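Local coordinates for glycosyl hydrolases family 2, sugar binding domain protein (Bacteroides uniformis str. 3978 T3 ii, PDB 6D1P), which probably hydrolyses O-glycosidic bonds as a family 2 glycoside hydrolase, a beta-glucuronidase of a human gut bacterium, at residues A[442-447]-A[469-474]. Numbering follows the deposited sequence.
Sequences SIRAFM and EFCKDI
Arg444 runs out extended through chi2 (-168°) and then bends at chi3 (87°), which turns its guanidinium onto the loop 469-474, while Asp473, with CG in the crowded position between its backbone N and carbonyl carbon, lifts its carboxylate to meet it. The two groups join end-on in a double salt bridge: NH1 reaches OD1 of Asp473 at 2.7 Å and NH2 reaches OD2 of Asp473 at 2.9 Å. Each oxygen uses its syn lone pair, and the two planes are nearly coplanar. NH1 of Arg444 gives a second hydrogen bond, 2.9 Å long, to the backbone O of Phe470; this oxygen lies in the guanidinium plane, although the nitrogen stands above the carbonyl plane. Two acceptors thus grip NH1 and fix the rotation of the group, and CD1 of Ile474 lies over one face toward its rim, 3.9 Å from NH1 of Arg444. Helix 440-457 is here an outer helix of the family's TIM barrel, and the loop it meets connects the parallel strands 462-466 and 477-479, so the contact joins an outer helix to the loop that follows the next barrel strand. An alanine in place of Arg444 would remove both salt-bridge arms and the bond to the Phe470 carbonyl, and would probably leave the loop less firmly held against the helix. Beneath the polar layer the packing is apolar. SG of Cys471 sits 3.7 Å from CA of Arg444 and 3.9 Å from CB of Met447, whose side chain continues inward to Leu425 and Ile465 of the barrel strands. The Phe470 ring turns its edge to the helix, CE2 lying 3.8 Å from CG2 of Ile443.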
ATOM      1  N   SER A 442     -21.664 -12.829 -29.443  1.00 28.30           N
ATOM      2  CA  SER A 442     -21.312 -13.657 -28.296  1.00 27.03           C
ATOM      3  C   SER A 442     -21.959 -13.134 -27.023  1.00 24.72           C
ATOM      4  O   SER A 442     -22.343 -13.914 -26.149  1.00 28.24           O
ATOM      5  CB  SER A 442     -19.792 -13.709 -28.126  1.00 29.38           C
ATOM      6  OG  SER A 442     -19.171 -14.084 -29.331  1.00 33.00           O
ATOM      7  N   ILE A 443     -22.060 -11.816 -26.885  1.00 26.57           N
ATOM      8  CA  ILE A 443     -22.711 -11.247 -25.712  1.00 28.09           C
ATOM      9  C   ILE A 443     -24.204 -11.562 -25.735  1.00 29.06           C
ATOM     10  O   ILE A 443     -24.773 -12.016 -24.732  1.00 26.23           O
ATOM     11  CB  ILE A 443     -22.433  -9.734 -25.630  1.00 25.08           C
ATOM     12  CG1 ILE A 443     -20.956  -9.488 -25.340  1.00 25.37           C
ATOM     13  CG2 ILE A 443     -23.278  -9.089 -24.543  1.00 26.05           C
ATOM     14  CD1 ILE A 443     -20.534  -8.052 -25.499  1.00 23.94           C
ATOM     15  N   ARG A 444     -24.852 -11.349 -26.886  1.00 24.51           N
ATOM     16  CA  ARG A 444     -26.232 -11.795 -27.058  1.00 28.09           C
ATOM     17  C   ARG A 444     -26.390 -13.252 -26.643  1.00 27.86           C
ATOM     18  O   ARG A 444     -27.276 -13.594 -25.849  1.00 26.39           O
ATOM     19  CB  ARG A 444     -26.675 -11.617 -28.518  1.00 30.33           C
ATOM     20  CG  ARG A 444     -27.609 -10.458 -28.777  1.00 32.32           C
ATOM     21  CD  ARG A 444     -28.216 -10.528 -30.178  1.00 30.21           C
ATOM     22  NE  ARG A 444     -29.442 -11.326 -30.257  1.00 34.21           N
ATOM     23  CZ  ARG A 444     -30.634 -10.915 -29.821  1.00 37.35           C
ATOM     24  NH1 ARG A 444     -30.764  -9.723 -29.246  1.00 34.47           N
ATOM     25  NH2 ARG A 444     -31.702 -11.690 -29.953  1.00 38.02           N
ATOM     26  N   ALA A 445     -25.521 -14.124 -27.165  1.00 26.18           N
ATOM     27  CA  ALA A 445     -25.658 -15.552 -26.909  1.00 28.16           C
ATOM     28  C   ALA A 445     -25.583 -15.850 -25.419  1.00 27.87           C
ATOM     29  O   ALA A 445     -26.386 -16.615 -24.887  1.00 26.12           O
ATOM     30  CB  ALA A 445     -24.578 -16.323 -27.668  1.00 23.05           C
ATOM     31  N   PHE A 446     -24.607 -15.260 -24.726  1.00 28.78           N
ATOM     32  CA  PHE A 446     -24.485 -15.517 -23.296  1.00 26.69           C
ATOM     33  C   PHE A 446     -25.596 -14.823 -22.513  1.00 26.04           C
ATOM     34  O   PHE A 446     -26.102 -15.371 -21.528  1.00 26.93           O
ATOM     35  CB  PHE A 446     -23.107 -15.082 -22.804  1.00 28.30           C
ATOM     36  CG  PHE A 446     -22.838 -15.439 -21.371  1.00 27.54           C
ATOM     37  CD1 PHE A 446     -22.833 -16.763 -20.966  1.00 23.40           C
ATOM     38  CD2 PHE A 446     -22.600 -14.452 -20.428  1.00 25.83           C
ATOM     39  CE1 PHE A 446     -22.601 -17.095 -19.645  1.00 24.27           C
ATOM     40  CE2 PHE A 446     -22.360 -14.774 -19.109  1.00 21.52           C
ATOM     41  CZ  PHE A 446     -22.367 -16.097 -18.714  1.00 23.42           C
ATOM     42  N   MET A 447     -25.997 -13.624 -22.935  1.00 24.44           N
ATOM     43  CA  MET A 447     -27.153 -12.995 -22.307  1.00 27.51           C
ATOM     44  C   MET A 447     -28.384 -13.889 -22.416  1.00 26.42           C
ATOM     45  O   MET A 447     -29.130 -14.060 -21.444  1.00 29.13           O
ATOM     46  CB  MET A 447     -27.435 -11.629 -22.939  1.00 28.35           C
ATOM     47  CG  MET A 447     -28.496 -10.823 -22.203  1.00 24.11           C
ATOM     48  SD  MET A 447     -27.925 -10.289 -20.563  1.00 29.20           S
ATOM     49  CE  MET A 447     -26.811  -8.969 -21.047  1.00 25.50           C
ATOM     50  N   GLU A 469     -28.614  -2.153 -25.955  1.00 25.54           N
ATOM     51  CA  GLU A 469     -29.696  -2.108 -26.936  1.00 28.62           C
ATOM     52  C   GLU A 469     -29.743  -3.374 -27.782  1.00 28.49           C
ATOM     53  O   GLU A 469     -30.833  -3.854 -28.108  1.00 30.28           O
ATOM     54  CB  GLU A 469     -29.572  -0.873 -27.823  1.00 28.89           C
ATOM     55  CG  GLU A 469     -29.826   0.436 -27.088  1.00 36.57           C
ATOM     56  CD  GLU A 469     -31.209   0.520 -26.398  1.00 37.35           C
ATOM     57  OE1 GLU A 469     -31.241   0.810 -25.175  1.00 32.54           O
ATOM     58  OE2 GLU A 469     -32.250   0.321 -27.082  1.00 41.77           O
ATOM     59  N   PHE A 470     -28.577  -3.953 -28.116  1.00 26.82           N
ATOM     60  CA  PHE A 470     -28.565  -5.148 -28.959  1.00 27.21           C
ATOM     61  C   PHE A 470     -28.918  -6.425 -28.205  1.00 27.40           C
ATOM     62  O   PHE A 470     -28.890  -7.509 -28.802  1.00 30.18           O
ATOM     63  CB  PHE A 470     -27.206  -5.307 -29.666  1.00 26.37           C
ATOM     64  CG  PHE A 470     -26.022  -5.521 -28.744  1.00 26.07           C
ATOM     65  CD1 PHE A 470     -25.150  -4.482 -28.459  1.00 24.71           C
ATOM     66  CD2 PHE A 470     -25.747  -6.767 -28.212  1.00 25.30           C
ATOM     67  CE1 PHE A 470     -24.042  -4.670 -27.629  1.00 22.73           C
ATOM     68  CE2 PHE A 470     -24.636  -6.962 -27.387  1.00 24.17           C
ATOM     69  CZ  PHE A 470     -23.795  -5.905 -27.088  1.00 22.05           C
ATOM     70  N   CYS A 471     -29.226  -6.336 -26.918  1.00 27.25           N
ATOM     71  CA  CYS A 471     -29.772  -7.457 -26.168  1.00 27.09           C
ATOM     72  C   CYS A 471     -31.160  -7.180 -25.612  1.00 24.17           C
ATOM     73  O   CYS A 471     -31.712  -8.055 -24.941  1.00 23.77           O
ATOM     74  CB  CYS A 471     -28.854  -7.831 -24.992  1.00 25.53           C
ATOM     75  SG  CYS A 471     -27.285  -8.601 -25.416  1.00 28.51           S
ATOM     76  N   LYS A 472     -31.724  -5.984 -25.848  1.00 23.37           N
ATOM     77  CA  LYS A 472     -32.910  -5.528 -25.103  1.00 31.36           C
ATOM     78  C   LYS A 472     -34.120  -6.455 -25.276  1.00 28.04           C
ATOM     79  O   LYS A 472     -34.958  -6.545 -24.375  1.00 28.06           O
ATOM     80  CB  LYS A 472     -33.285  -4.104 -25.533  1.00 26.51           C
ATOM     81  CG  LYS A 472     -33.984  -4.055 -26.909  1.00 28.56           C
ATOM     82  CD  LYS A 472     -33.994  -2.657 -27.521  1.00 31.19           C
ATOM     83  CE  LYS A 472     -34.972  -1.732 -26.824  1.00 35.34           C
ATOM     84  NZ  LYS A 472     -35.517  -0.708 -27.761  1.00 40.22           N
ATOM     85  N   ASP A 473     -34.213  -7.165 -26.407  1.00 28.47           N
ATOM     86  CA  ASP A 473     -35.341  -8.045 -26.717  1.00 31.71           C
ATOM     87  C   ASP A 473     -35.302  -9.358 -25.948  1.00 34.48           C
ATOM     88  O   ASP A 473     -36.292 -10.101 -25.982  1.00 27.83           O
ATOM     89  CB  ASP A 473     -35.367  -8.368 -28.217  1.00 30.22           C
ATOM     90  CG  ASP A 473     -34.035  -8.959 -28.708  1.00 34.65           C
ATOM     91  OD1 ASP A 473     -32.994  -8.261 -28.588  1.00 35.73           O
ATOM     92  OD2 ASP A 473     -34.009 -10.124 -29.184  1.00 36.09           O
ATOM     93  N   ILE A 474     -34.188  -9.667 -25.279  1.00 30.00           N
ATOM     94  CA  ILE A 474     -34.007 -10.995 -24.702  1.00 28.32           C
ATOM     95  C   ILE A 474     -34.743 -11.122 -23.378  1.00 26.55           C
ATOM     96  O   ILE A 474     -35.396 -12.137 -23.122  1.00 32.61           O
ATOM     97  CB  ILE A 474     -32.507 -11.308 -24.545  1.00 30.02           C
ATOM     98  CG1 ILE A 474     -31.877 -11.679 -25.882  1.00 32.67           C
ATOM     99  CG2 ILE A 474     -32.289 -12.453 -23.555  1.00 31.37           C
ATOM    100  CD1 ILE A 474     -30.341 -11.635 -25.858  1.00 24.73           C
TER